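Local atomic coordinates of NAD-dependent epimerase/dehydratase (Bacteroides thetaiotaomicron, PDB entry 3DHN), a protein that probably binds NAD(P) in a Rossmann-type domain and may act as an oxidoreductase or epimerase, although its substrate is not established. Residues 128-131 and 132-136; 111-114 and 115-118; 97-101 and 102-106; 150-153 and 154-157; 160-163 and 164-168. All coordinates share one frame; numbering follows the deposited sequence.

Four of the five contacts fall into two groups at either end of the parallel strands 106-110 and 156-161. Contacts 3 and 4, centres about 11 Å apart, lie where loops from helices 87-101 and 135-149 enter these strands; Lys100 NZ meets Glu152 OE2 at 2.6 Å and Arg106 NH1 meets Asp156 OD2 at 2.8 Å. Contacts 2 and 5, about 10 Å apart between centres, follow the strands' other ends, with Ser161 OG 2.8 Å from Gly112 O. In Rossmann folds that end carries the dinucleotide site, and contact 5 touches helix 14-25 there. Contact 1 lies beyond contact 2 at the surface, about 33 Å from contact 3 between centres.

Contact 1 (128-131 and 132-136); sequences GEVP and ENILP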
loop_
_atom_site.group_PDB
_atom_site.type_symbol
_atom_site.label_atom_id
_atom_site.label_comp_id
_atom_site.label_asym_id
_atom_site.label_seq_id
_atom_site.Cartn_x
_atom_site.Cartn_y
_atom_site.Cartn_z
ATOM N N GLY A 128 -3.386 -22.592 2.456
ATOM C CA GLY A 128 -3.524 -23.360 1.232
ATOM C C GLY A 128 -4.600 -22.770 0.338
ATOM O O GLY A 128 -4.884 -23.303 -0.736
ATOM N N GLU A 129 -5.201 -21.666 0.777
ATOM C CA GLU A 129 -6.248 -21.004 0.005
ATOM C C GLU A 129 -5.677 -20.078 -1.074
ATOM O O GLU A 129 -6.418 -19.572 -1.913
ATOM C CB GLU A 129 -7.163 -20.193 0.931
ATOM C CG GLU A 129 -7.946 -21.019 1.945
ATOM C CD GLU A 129 -9.141 -21.728 1.342
ATOM O OE1 GLU A 129 -10.079 -21.037 0.892
ATOM O OE2 GLU A 129 -9.143 -22.978 1.316
ATOM N N VAL A 130 -4.366 -19.858 -1.048
ATOM C CA VAL A 130 -3.718 -18.984 -2.029
ATOM C C VAL A 130 -3.366 -19.761 -3.298
ATOM O O VAL A 130 -2.821 -20.865 -3.232
ATOM C CB VAL A 130 -2.415 -18.348 -1.464
ATOM C CG1 VAL A 130 -1.770 -17.446 -2.515
ATOM C CG2 VAL A 130 -2.724 -17.530 -0.207
ATOM N N PRO A 131 -3.687 -19.191 -4.474
ATOM C CA PRO A 131 -3.397 -19.834 -5.763
ATOM C C PRO A 131 -1.915 -20.141 -5.858
ATOM O O PRO A 131 -1.088 -19.277 -5.581
ATOM C CB PRO A 131 -3.845 -18.784 -6.778
ATOM C CG PRO A 131 -4.980 -18.103 -6.068
ATOM C CD PRO A 131 -4.432 -17.936 -4.666
ATOM N N GLU A 132 -1.576 -21.366 -6.248
ATOM C CA GLU A 132 -0.179 -21.778 -6.349
ATOM C C GLU A 132 0.704 -20.792 -7.099
ATOM O O GLU A 132 1.831 -20.516 -6.693
ATOM C CB GLU A 132 -0.040 -23.121 -7.068
ATOM C CG GLU A 132 -0.788 -24.304 -6.481
ATOM C CD GLU A 132 -0.238 -25.625 -7.012
ATOM O OE1 GLU A 132 0.840 -26.049 -6.543
ATOM O OE2 GLU A 132 -0.866 -26.228 -7.909
ATOM N N ASN A 133 0.193 -20.267 -8.204
ATOM C CA ASN A 133 0.982 -19.372 -9.034
ATOM C C ASN A 133 1.452 -18.047 -8.422
ATOM O O ASN A 133 2.408 -17.459 -8.915
ATOM C CB ASN A 133 0.257 -19.171 -10.379
ATOM C CG ASN A 133 -0.076 -17.728 -10.678
ATOM O OD1 ASN A 133 -1.084 -17.197 -10.207
ATOM N ND2 ASN A 133 0.769 -17.081 -11.479
ATOM N N ILE A 134 0.835 -17.593 -7.335
ATOM C CA ILE A 134 1.266 -16.332 -6.719
ATOM C C ILE A 134 1.735 -16.452 -5.266
ATOM O O ILE A 134 2.070 -15.446 -4.633
ATOM C CB ILE A 134 0.146 -15.260 -6.774
ATOM C CG1 ILE A 134 -1.005 -15.640 -5.832
ATOM C CG2 ILE A 134 -0.352 -15.116 -8.203
ATOM C CD1 ILE A 134 -2.117 -14.592 -5.777
ATOM N N LEU A 135 1.768 -17.676 -4.741
ATOM C CA LEU A 135 2.181 -17.901 -3.355
ATOM C C LEU A 135 3.542 -17.302 -2.993
ATOM O O LEU A 135 3.689 -16.683 -1.940
ATOM C CB LEU A 135 2.181 -19.402 -3.039
ATOM C CG LEU A 135 2.440 -19.805 -1.580
ATOM C CD1 LEU A 135 1.402 -19.148 -0.662
ATOM C CD2 LEU A 135 2.386 -21.330 -1.452
ATOM N N PRO A 136 4.556 -17.476 -3.858
ATOM C CA PRO A 136 5.891 -16.930 -3.575
ATOM C C PRO A 136 5.890 -15.439 -3.219
ATOM O O PRO A 136 6.507 -15.021 -2.230
ATOM C CB PRO A 136 6.660 -17.215 -4.864
ATOM C CG PRO A 136 6.024 -18.480 -5.359
ATOM C CD PRO A 136 4.553 -18.226 -5.129
#
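The chain turns after Pro131, whose carbonyl oxygen accepts the amide of Ile134. Pro131 O and Ile134 N are 3.1 Å apart, and the N-H points at the oxygen at 162°. This i to i+3 bond closes a helical-type turn just ahead of helix 135-149. Leu135 N makes a second, weak bond to Pro131 O at 3.4 Å. Leu135 N also makes a weak bond to Glu132 O, so this amide is shared loosely between two acceptors.

The side chains fill in beside this turn. Val130 points at the following segment with CG1 anti to its own backbone N (chi1 180°), and this branch meets two residues. Val130 CG1 lies 3.9 Å from Ile134 CG1 and 4.0 Å from Leu135 CD1, crossing each side chain at about a right angle. The same leucine methyl, CD1, also touches Val130 CB. Ile134 sends its CD1 past the proline ring, 4.2 Å from Pro131 CD. Leu124 of the preceding loop also touches Val130.

The contact lies at the surface, where the loop after strand 122-123 passes into the helix. Its polar part is one good backbone bond with weaker companions; all that the side chains add is van der Waals contact between aliphatic groups, with no charge or directional bond linking them.

Contact 2 (111-114 and 115-118); sequences GGAG and SLFI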
loop_
_atom_site.group_PDB
_atom_site.type_symbol
_atom_site.label_atom_id
_atom_site.label_comp_id
_atom_site.label_asym_id
_atom_site.label_seq_id
_atom_site.Cartn_x
_atom_site.Cartn_y
_atom_site.Cartn_z
ATOM N N GLY A 111 -0.091 -3.157 1.506
ATOM C CA GLY A 111 0.254 -4.493 1.950
ATOM C C GLY A 111 -0.438 -5.583 1.152
ATOM O O GLY A 111 -0.862 -5.357 0.024
ATOM N N GLY A 112 -0.540 -6.772 1.747
ATOM C CA GLY A 112 -1.187 -7.900 1.091
ATOM C C GLY A 112 -2.158 -8.567 2.045
ATOM O O GLY A 112 -2.283 -8.142 3.190
ATOM N N ALA A 113 -2.832 -9.619 1.595
ATOM C CA ALA A 113 -3.795 -10.319 2.438
ATOM C C ALA A 113 -3.188 -11.551 3.103
ATOM O O ALA A 113 -3.777 -12.129 4.022
ATOM C CB ALA A 113 -5.011 -10.726 1.611
ATOM N N GLY A 114 -2.005 -11.940 2.645
ATOM C CA GLY A 114 -1.350 -13.115 3.189
ATOM C C GLY A 114 -1.199 -13.187 4.702
ATOM O O GLY A 114 -1.389 -14.254 5.294
ATOM N N SER A 115 -0.855 -12.068 5.339
ATOM C CA SER A 115 -0.662 -12.063 6.791
ATOM C C SER A 115 -1.930 -11.928 7.623
ATOM O O SER A 115 -1.873 -11.959 8.850
ATOM C CB SER A 115 0.326 -10.957 7.185
ATOM O OG SER A 115 -0.116 -9.687 6.731
ATOM N N LEU A 116 -3.071 -11.776 6.960
ATOM C CA LEU A 116 -4.340 -11.645 7.664
ATOM C C LEU A 116 -4.781 -12.996 8.220
ATOM O O LEU A 116 -4.482 -14.038 7.637
ATOM C CB LEU A 116 -5.424 -11.107 6.715
ATOM C CG LEU A 116 -5.310 -9.644 6.257
ATOM C CD1 LEU A 116 -6.341 -9.363 5.169
ATOM C CD2 LEU A 116 -5.526 -8.709 7.448
ATOM N N PHE A 117 -5.480 -12.973 9.354
ATOM C CA PHE A 117 -5.977 -14.203 9.964
ATOM C C PHE A 117 -7.305 -14.577 9.307
ATOM O O PHE A 117 -8.131 -13.708 9.027
ATOM C CB PHE A 117 -6.213 -14.017 11.474
ATOM C CG PHE A 117 -4.960 -13.998 12.300
ATOM C CD1 PHE A 117 -4.152 -15.130 12.395
ATOM C CD2 PHE A 117 -4.574 -12.842 12.972
ATOM C CE1 PHE A 117 -2.981 -15.109 13.146
ATOM C CE2 PHE A 117 -3.403 -12.809 13.723
ATOM C CZ PHE A 117 -2.604 -13.944 13.810
ATOM N N ILE A 118 -7.502 -15.866 9.049
ATOM C CA ILE A 118 -8.755 -16.348 8.465
ATOM C C ILE A 118 -9.424 -17.220 9.526
ATOM O O ILE A 118 -10.588 -17.593 9.414
ATOM C CB ILE A 118 -8.522 -17.189 7.198
ATOM C CG1 ILE A 118 -7.689 -18.428 7.534
ATOM C CG2 ILE A 118 -7.832 -16.339 6.144
ATOM C CD1 ILE A 118 -7.590 -19.418 6.404
#
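A type I beta turn from Ala113 to Leu116 reverses the chain just beyond strand 106-110, in a largely buried loop ahead of the short strand 117-119. Its closing bond runs from Leu116 N to Ala113 O, 3.0 Å long and bent to 156° at the hydrogen.

Leu116 then folds its side chain back over the residue that accepts this bond. Leu116 CB is 3.3 Å from Ala113 O and Leu116 CG 3.7 Å from the same oxygen. With CG beside the backbone N and anti to the carbonyl carbon (chi1 -70°), Leu116 CD1 comes back to Ala113, ending 4.0 Å from Ala113 CB and 3.9 Å from Ala113 CA. An alanine in place of Leu116 would probably open a gap beside Ala113 and take away the contact with Arg214 and Thr216. Ser115, at the third position of the turn, directs its hydroxyl outside it, where OG is hydrogen-bonded to Arg214 NH1.

The neighbours enclose the turn from several directions. Gly114 and Leu116 make backbone bonds to Met125 and Leu124 in the returning chain, and Gly112 O receives Ser161 OG. Leu116 packs on Arg214 and Thr216 of strand 213-218 and on Ser161 of strand 156-161.

Contact 3 (97-101 and 102-106); sequences DGVKK and AGVNR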
loop_
_atom_site.group_PDB
_atom_site.type_symbol
_atom_site.label_atom_id
_atom_site.label_comp_id
_atom_site.label_asym_id
_atom_site.label_seq_id
_atom_site.Cartn_x
_atom_site.Cartn_y
_atom_site.Cartn_z
ATOM N N ASP A 97 13.985 2.274 4.453
ATOM C CA ASP A 97 15.212 2.844 4.989
ATOM C C ASP A 97 15.567 4.118 4.224
ATOM O O ASP A 97 16.175 5.037 4.774
ATOM C CB ASP A 97 16.351 1.830 4.926
ATOM C CG ASP A 97 16.134 0.665 5.876
ATOM O OD1 ASP A 97 15.462 0.861 6.915
ATOM O OD2 ASP A 97 16.641 -0.438 5.599
ATOM N N GLY A 98 15.171 4.182 2.957
ATOM C CA GLY A 98 15.453 5.376 2.176
ATOM C C GLY A 98 14.558 6.495 2.665
ATOM O O GLY A 98 14.964 7.657 2.716
ATOM N N VAL A 99 13.328 6.140 3.028
ATOM C CA VAL A 99 12.360 7.109 3.529
ATOM C C VAL A 99 12.777 7.654 4.903
ATOM O O VAL A 99 12.601 8.842 5.190
ATOM C CB VAL A 99 10.952 6.477 3.631
ATOM C CG1 VAL A 99 9.998 7.433 4.303
ATOM C CG2 VAL A 99 10.438 6.127 2.236
ATOM N N LYS A 100 13.331 6.790 5.748
ATOM C CA LYS A 100 13.773 7.219 7.076
ATOM C C LYS A 100 14.995 8.134 6.972
ATOM O O LYS A 100 15.083 9.147 7.660
ATOM C CB LYS A 100 14.119 6.006 7.951
ATOM C CG LYS A 100 12.907 5.238 8.462
ATOM C CD LYS A 100 13.304 4.165 9.473
ATOM C CE LYS A 100 14.214 3.116 8.845
ATOM N NZ LYS A 100 14.551 2.004 9.780
ATOM N N LYS A 101 15.927 7.782 6.095
ATOM C CA LYS A 101 17.136 8.576 5.936
ATOM C C LYS A 101 16.846 9.961 5.368
ATOM O O LYS A 101 17.672 10.863 5.483
ATOM C CB LYS A 101 18.143 7.829 5.053
ATOM C CG LYS A 101 19.463 8.561 4.855
ATOM C CD LYS A 101 20.518 7.644 4.259
ATOM C CE LYS A 101 20.957 6.590 5.274
ATOM N NZ LYS A 101 21.552 7.207 6.503
ATOM N N ALA A 102 15.667 10.131 4.773
ATOM C CA ALA A 102 15.275 11.412 4.198
ATOM C C ALA A 102 14.662 12.330 5.252
ATOM O O ALA A 102 14.486 13.527 5.021
ATOM C CB ALA A 102 14.287 11.194 3.059
ATOM N N GLY A 103 14.318 11.759 6.402
ATOM C CA GLY A 103 13.747 12.559 7.473
ATOM C C GLY A 103 12.234 12.625 7.592
ATOM O O GLY A 103 11.723 13.373 8.430
ATOM N N VAL A 104 11.504 11.858 6.783
ATOM C CA VAL A 104 10.041 11.896 6.862
ATOM C C VAL A 104 9.570 11.025 8.029
ATOM O O VAL A 104 10.142 9.968 8.310
ATOM C CB VAL A 104 9.378 11.424 5.544
ATOM C CG1 VAL A 104 10.250 11.810 4.344
ATOM C CG2 VAL A 104 9.110 9.951 5.588
ATOM N N ASN A 105 8.523 11.479 8.706
ATOM C CA ASN A 105 8.001 10.782 9.873
ATOM C C ASN A 105 6.778 9.889 9.655
ATOM O O ASN A 105 6.358 9.192 10.580
ATOM C CB ASN A 105 7.679 11.809 10.963
ATOM C CG ASN A 105 8.863 12.715 11.288
ATOM O OD1 ASN A 105 9.944 12.243 11.650
ATOM N ND2 ASN A 105 8.659 14.023 11.159
ATOM N N ARG A 106 6.215 9.906 8.450
ATOM C CA ARG A 106 5.026 9.112 8.143
ATOM C C ARG A 106 5.178 8.320 6.841
ATOM O O ARG A 106 5.415 8.893 5.776
ATOM C CB ARG A 106 3.821 10.045 8.037
ATOM C CG ARG A 106 2.498 9.366 7.762
ATOM C CD ARG A 106 1.750 9.010 9.039
ATOM N NE ARG A 106 0.341 8.760 8.746
ATOM C CZ ARG A 106 -0.450 7.957 9.450
ATOM N NH1 ARG A 106 0.015 7.310 10.514
ATOM N NH2 ARG A 106 -1.708 7.781 9.067
HETATM O O HOH W 1 12.862 9.867 9.330
#
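A Schellman motif ends helix 87-101, with Gly103 as the first residue to leave the helical path. Its phi of 95° is positive, a conformation in which a CB would press against the carbonyl O of Ala102. Gly103 N bonds to Lys100 O at 3.0 Å and 152°. Ala102 N divides itself between two weak bonds, to Gly98 O at 3.3 Å and to Val99 O at 3.4 Å, while Ala102 CB lies 3.6 Å from each of these oxygens.

Lys100 O has a second partner: a water donates to it at 2.9 Å and also donates to Val104 O, tying the last helical turn to the outgoing chain. This is one of the helix-to-strand connections of the Rossmann fold, and four residues after Ala102 the chain enters strand 106-110. Val104 leans back over the helix end, where Val104 CB lies 4.1 Å from Val99 O; on the helix, Val99 itself packs on Val71 of strand 70-73 and on Ile155.

Lys100 runs back along the helix, the bend at chi3 (-62°) turning its end toward Asp97. Lys100 NZ makes a weak salt-bridging bond to Asp97 OD1 at 3.2 Å, but its stronger partner is the carboxylate of Glu152. Farther along, Arg106 forms salt bridges with Asp156 and Glu204, and Ala102 rests on Cys65 of helix 58-65.

Contact 4 (150-153 and 154-157); sequences MKEK and EIDW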
loop_
_atom_site.group_PDB
_atom_site.type_symbol
_atom_site.label_atom_id
_atom_site.label_comp_id
_atom_site.label_asym_id
_atom_site.label_seq_id
_atom_site.Cartn_x
_atom_site.Cartn_y
_atom_site.Cartn_z
HETATM N N MSE A 150 7.130 -5.175 12.025
HETATM C CA MSE A 150 6.720 -5.345 13.413
HETATM C C MSE A 150 7.755 -4.931 14.448
HETATM O O MSE A 150 7.431 -4.808 15.625
HETATM C CB MSE A 150 6.287 -6.791 13.669
HETATM C CG MSE A 150 4.887 -7.114 13.170
HETATM SE SE MSE A 150 3.526 -5.961 13.962
HETATM C CE MSE A 150 3.153 -6.969 15.578
ATOM N N LYS A 151 8.992 -4.701 14.020
ATOM C CA LYS A 151 10.041 -4.299 14.953
ATOM C C LYS A 151 10.494 -2.859 14.751
ATOM O O LYS A 151 11.315 -2.356 15.511
ATOM C CB LYS A 151 11.243 -5.234 14.819
ATOM C CG LYS A 151 10.955 -6.660 15.258
ATOM C CD LYS A 151 12.115 -7.576 14.914
ATOM C CE LYS A 151 11.681 -9.028 14.923
ATOM N NZ LYS A 151 12.427 -9.784 13.887
ATOM N N GLU A 152 9.960 -2.201 13.728
ATOM C CA GLU A 152 10.314 -0.823 13.411
ATOM C C GLU A 152 9.665 0.192 14.355
ATOM O O GLU A 152 8.445 0.188 14.545
ATOM C CB GLU A 152 9.902 -0.521 11.971
ATOM C CG GLU A 152 10.173 0.898 11.509
ATOM C CD GLU A 152 11.655 1.205 11.416
ATOM O OE1 GLU A 152 12.276 1.492 12.463
ATOM O OE2 GLU A 152 12.198 1.145 10.291
ATOM N N LYS A 153 10.474 1.074 14.930
ATOM C CA LYS A 153 9.952 2.083 15.844
ATOM C C LYS A 153 10.457 3.476 15.497
ATOM O O LYS A 153 10.057 4.456 16.119
ATOM C CB LYS A 153 10.350 1.764 17.291
ATOM C CG LYS A 153 9.685 0.531 17.885
ATOM C CD LYS A 153 9.790 0.538 19.400
ATOM C CE LYS A 153 9.040 -0.630 20.018
ATOM N NZ LYS A 153 9.641 -1.945 19.654
ATOM N N GLU A 154 11.322 3.567 14.494
ATOM C CA GLU A 154 11.887 4.856 14.127
ATOM C C GLU A 154 11.135 5.647 13.068
ATOM O O GLU A 154 11.664 6.594 12.505
ATOM C CB GLU A 154 13.359 4.672 13.738
ATOM C CG GLU A 154 14.159 3.939 14.824
ATOM C CD GLU A 154 15.659 3.971 14.599
ATOM O OE1 GLU A 154 16.292 5.003 14.910
ATOM O OE2 GLU A 154 16.208 2.966 14.103
ATOM N N ILE A 155 9.893 5.253 12.801
ATOM C CA ILE A 155 9.046 5.967 11.855
ATOM C C ILE A 155 7.598 5.569 12.114
ATOM O O ILE A 155 7.334 4.494 12.652
ATOM C CB ILE A 155 9.411 5.636 10.380
ATOM C CG1 ILE A 155 8.680 6.597 9.437
ATOM C CG2 ILE A 155 9.037 4.188 10.050
ATOM C CD1 ILE A 155 9.143 6.497 7.993
ATOM N N ASP A 156 6.653 6.437 11.768
ATOM C CA ASP A 156 5.248 6.088 11.957
ATOM C C ASP A 156 4.763 5.411 10.679
ATOM O O ASP A 156 4.381 6.071 9.714
ATOM C CB ASP A 156 4.403 7.330 12.265
ATOM C CG ASP A 156 2.924 7.004 12.396
ATOM O OD1 ASP A 156 2.589 5.808 12.560
ATOM O OD2 ASP A 156 2.093 7.939 12.344
ATOM N N TRP A 157 4.804 4.081 10.675
ATOM C CA TRP A 157 4.396 3.297 9.514
ATOM C C TRP A 157 2.993 2.731 9.639
ATOM O O TRP A 157 2.474 2.548 10.738
ATOM C CB TRP A 157 5.366 2.132 9.286
ATOM C CG TRP A 157 5.454 1.172 10.455
ATOM C CD1 TRP A 157 6.254 1.289 11.552
ATOM C CD2 TRP A 157 4.687 -0.027 10.647
ATOM N NE1 TRP A 157 6.037 0.238 12.417
ATOM C CE2 TRP A 157 5.079 -0.583 11.885
ATOM C CE3 TRP A 157 3.703 -0.683 9.894
ATOM C CZ2 TRP A 157 4.527 -1.764 12.388
ATOM C CZ3 TRP A 157 3.149 -1.859 10.397
ATOM C CH2 TRP A 157 3.564 -2.387 11.631
#
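Glu152 leans onto Trp157 from its first side-chain carbon: CB is 4.0 Å from the indole NE1. Glu152 CG lies 3.9 Å from Trp157 CD1 and 3.8 Å from Ile155 CG2, so it touches both the indole and an isoleucine branch. At chi2 (67°) the chain bends, which turns the carboxylate back toward the amides of Lys153 and Glu154. There Glu152 OE1 accepts Glu154 N at 3.1 Å and 161°, the amide coming from above the carboxylate plane, and takes a weak bond from Lys153 N as well. OE2 leaves the loop to form a salt bridge with Lys100 of helix 87-101. That lysine probably eases the like-charge approach of Glu152 OE1 to Glu154 OE2, 4.5 Å apart.

The backbone of the same residue supplies another link. Trp157 NE1 donates to Glu152 O at 3.2 Å and 149°; the oxygen lies near the ring plane, while the N-H comes from above the carbonyl plane. Farther round the rim, the selenium of Met150, a selenomethionine, sits at the ring edge, with Met150 SE 4.3 Å from Trp157 CH2. A leucine at Glu152 would probably leave the Glu154 amide without its acceptor and Lys100 without its stronger carboxylate partner.

Tyr145 and Leu149 of helix 135-149 pack on the indole too. The whole is a loop between helix 135-149 and the parallel strand 156-161, one alpha-to-beta step of the Rossmann fold.

Contact 5 (160-163 and 164-168); sequences FSPA and ADMRP
Pro162 and Ala163 continue the extended course of strand 156-161, the chain bends at Ala164, and Asp165 to Arg167 run extended again, bringing Met166 round to face Pro162 with no hydrogen bond joining the two segments.

What crosses the bend is the end of the selenomethionine Met166 laid against the proline ring. CG stands anti to the backbone N (chi1 174°) and the chain runs out straight as far as selenium; the turn at chi3 (56°) then swings the terminal methyl toward Pro162. Met166 CE is 3.5 Å from Pro162 CB and 3.7 Å from Pro162 CG, and Met166 SE adds a looser touch at 3.8 Å from Pro162 CB. The two side chains cross obliquely, the methyl resting on the CB-CG side of the ring. Tyr197 of helix 194-206 touches both residues, and Ile192, Val194 and Val16 crowd round Met166.

Arg167 NE and Asp165 OD1 are 3.8 Å apart, a long salt bridge in which no N-H points at the oxygen. The bend takes its polar partners from beyond the segments: Ala164 N bonds to Ser190 OG, and Asp165 pairs through its backbone with Ser190 and Ile192, its strand running parallel to 191-193. The side-chain contact across the bend is apolar, so how the segments are set against each other probably depends on shape, on the paired strand 191-193 and on the apolar surroundings of Met166.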
loop_
_atom_site.group_PDB
_atom_site.type_symbol
_atom_site.label_atom_id
_atom_site.label_comp_id
_atom_site.label_asym_id
_atom_site.label_seq_id
_atom_site.Cartn_x
_atom_site.Cartn_y
_atom_site.Cartn_z
ATOM N N PHE A 160 -1.234 -1.350 5.005
ATOM C CA PHE A 160 -2.655 -1.506 4.682
ATOM C C PHE A 160 -2.953 -2.778 3.876
ATOM O O PHE A 160 -2.760 -2.827 2.659
ATOM C CB PHE A 160 -3.129 -0.244 3.937
ATOM C CG PHE A 160 -4.633 -0.121 3.785
ATOM C CD1 PHE A 160 -5.504 -0.876 4.565
ATOM C CD2 PHE A 160 -5.174 0.783 2.861
ATOM C CE1 PHE A 160 -6.893 -0.741 4.427
ATOM C CE2 PHE A 160 -6.556 0.928 2.717
ATOM C CZ PHE A 160 -7.418 0.165 3.501
ATOM N N SER A 161 -3.414 -3.809 4.578
ATOM C CA SER A 161 -3.749 -5.099 3.960
ATOM C C SER A 161 -5.091 -5.059 3.236
ATOM O O SER A 161 -6.137 -4.914 3.872
ATOM C CB SER A 161 -3.830 -6.210 5.021
ATOM O OG SER A 161 -2.566 -6.577 5.553
ATOM N N PRO A 162 -5.087 -5.193 1.898
ATOM C CA PRO A 162 -6.348 -5.179 1.144
ATOM C C PRO A 162 -7.079 -6.501 1.365
ATOM O O PRO A 162 -6.544 -7.401 2.009
ATOM C CB PRO A 162 -5.881 -5.056 -0.305
ATOM C CG PRO A 162 -4.549 -5.785 -0.285
ATOM C CD PRO A 162 -3.927 -5.264 0.989
ATOM N N ALA A 163 -8.289 -6.622 0.826
ATOM C CA ALA A 163 -9.059 -7.862 0.929
ATOM C C ALA A 163 -8.380 -8.905 0.033
ATOM O O ALA A 163 -7.630 -8.546 -0.874
ATOM C CB ALA A 163 -10.503 -7.634 0.466
ATOM N N ALA A 164 -8.654 -10.186 0.270
ATOM C CA ALA A 164 -8.029 -11.255 -0.516
ATOM C C ALA A 164 -8.196 -11.109 -2.028
ATOM O O ALA A 164 -7.298 -11.467 -2.786
ATOM C CB ALA A 164 -8.548 -12.621 -0.062
ATOM N N ASP A 165 -9.328 -10.565 -2.464
ATOM C CA ASP A 165 -9.591 -10.383 -3.888
ATOM C C ASP A 165 -9.883 -8.912 -4.211
ATOM O O ASP A 165 -10.978 -8.411 -3.945
ATOM C CB ASP A 165 -10.768 -11.272 -4.302
ATOM C CG ASP A 165 -11.141 -11.125 -5.764
ATOM O OD1 ASP A 165 -10.241 -10.887 -6.597
ATOM O OD2 ASP A 165 -12.343 -11.271 -6.083
HETATM N N MSE A 166 -8.892 -8.228 -4.775
HETATM C CA MSE A 166 -9.023 -6.814 -5.129
HETATM C C MSE A 166 -8.904 -6.580 -6.636
HETATM O O MSE A 166 -7.906 -6.950 -7.253
HETATM C CB MSE A 166 -7.963 -5.986 -4.392
HETATM C CG MSE A 166 -7.930 -4.521 -4.809
HETATM SE SE MSE A 166 -6.903 -3.400 -3.610
HETATM C CE MSE A 166 -5.208 -4.345 -3.683
ATOM N N ARG A 167 -9.923 -5.948 -7.216
ATOM C CA ARG A 167 -9.955 -5.683 -8.653
ATOM C C ARG A 167 -10.627 -4.344 -8.923
ATOM O O ARG A 167 -11.244 -3.751 -8.028
ATOM C CB ARG A 167 -10.760 -6.766 -9.379
ATOM C CG ARG A 167 -10.802 -8.104 -8.657
ATOM C CD ARG A 167 -12.149 -8.799 -8.844
ATOM N NE ARG A 167 -12.068 -9.931 -9.761
ATOM C CZ ARG A 167 -13.076 -10.761 -10.014
ATOM N NH1 ARG A 167 -14.247 -10.586 -9.415
ATOM N NH2 ARG A 167 -12.913 -11.764 -10.869
ATOM N N PRO A 168 -10.516 -3.839 -10.164
ATOM C CA PRO A 168 -11.155 -2.561 -10.473
ATOM C C PRO A 168 -12.659 -2.742 -10.270
ATOM O O PRO A 168 -13.210 -3.795 -10.586
ATOM C CB PRO A 168 -10.782 -2.332 -11.936
ATOM C CG PRO A 168 -9.444 -3.009 -12.055
ATOM C CD PRO A 168 -9.658 -4.290 -11.277
#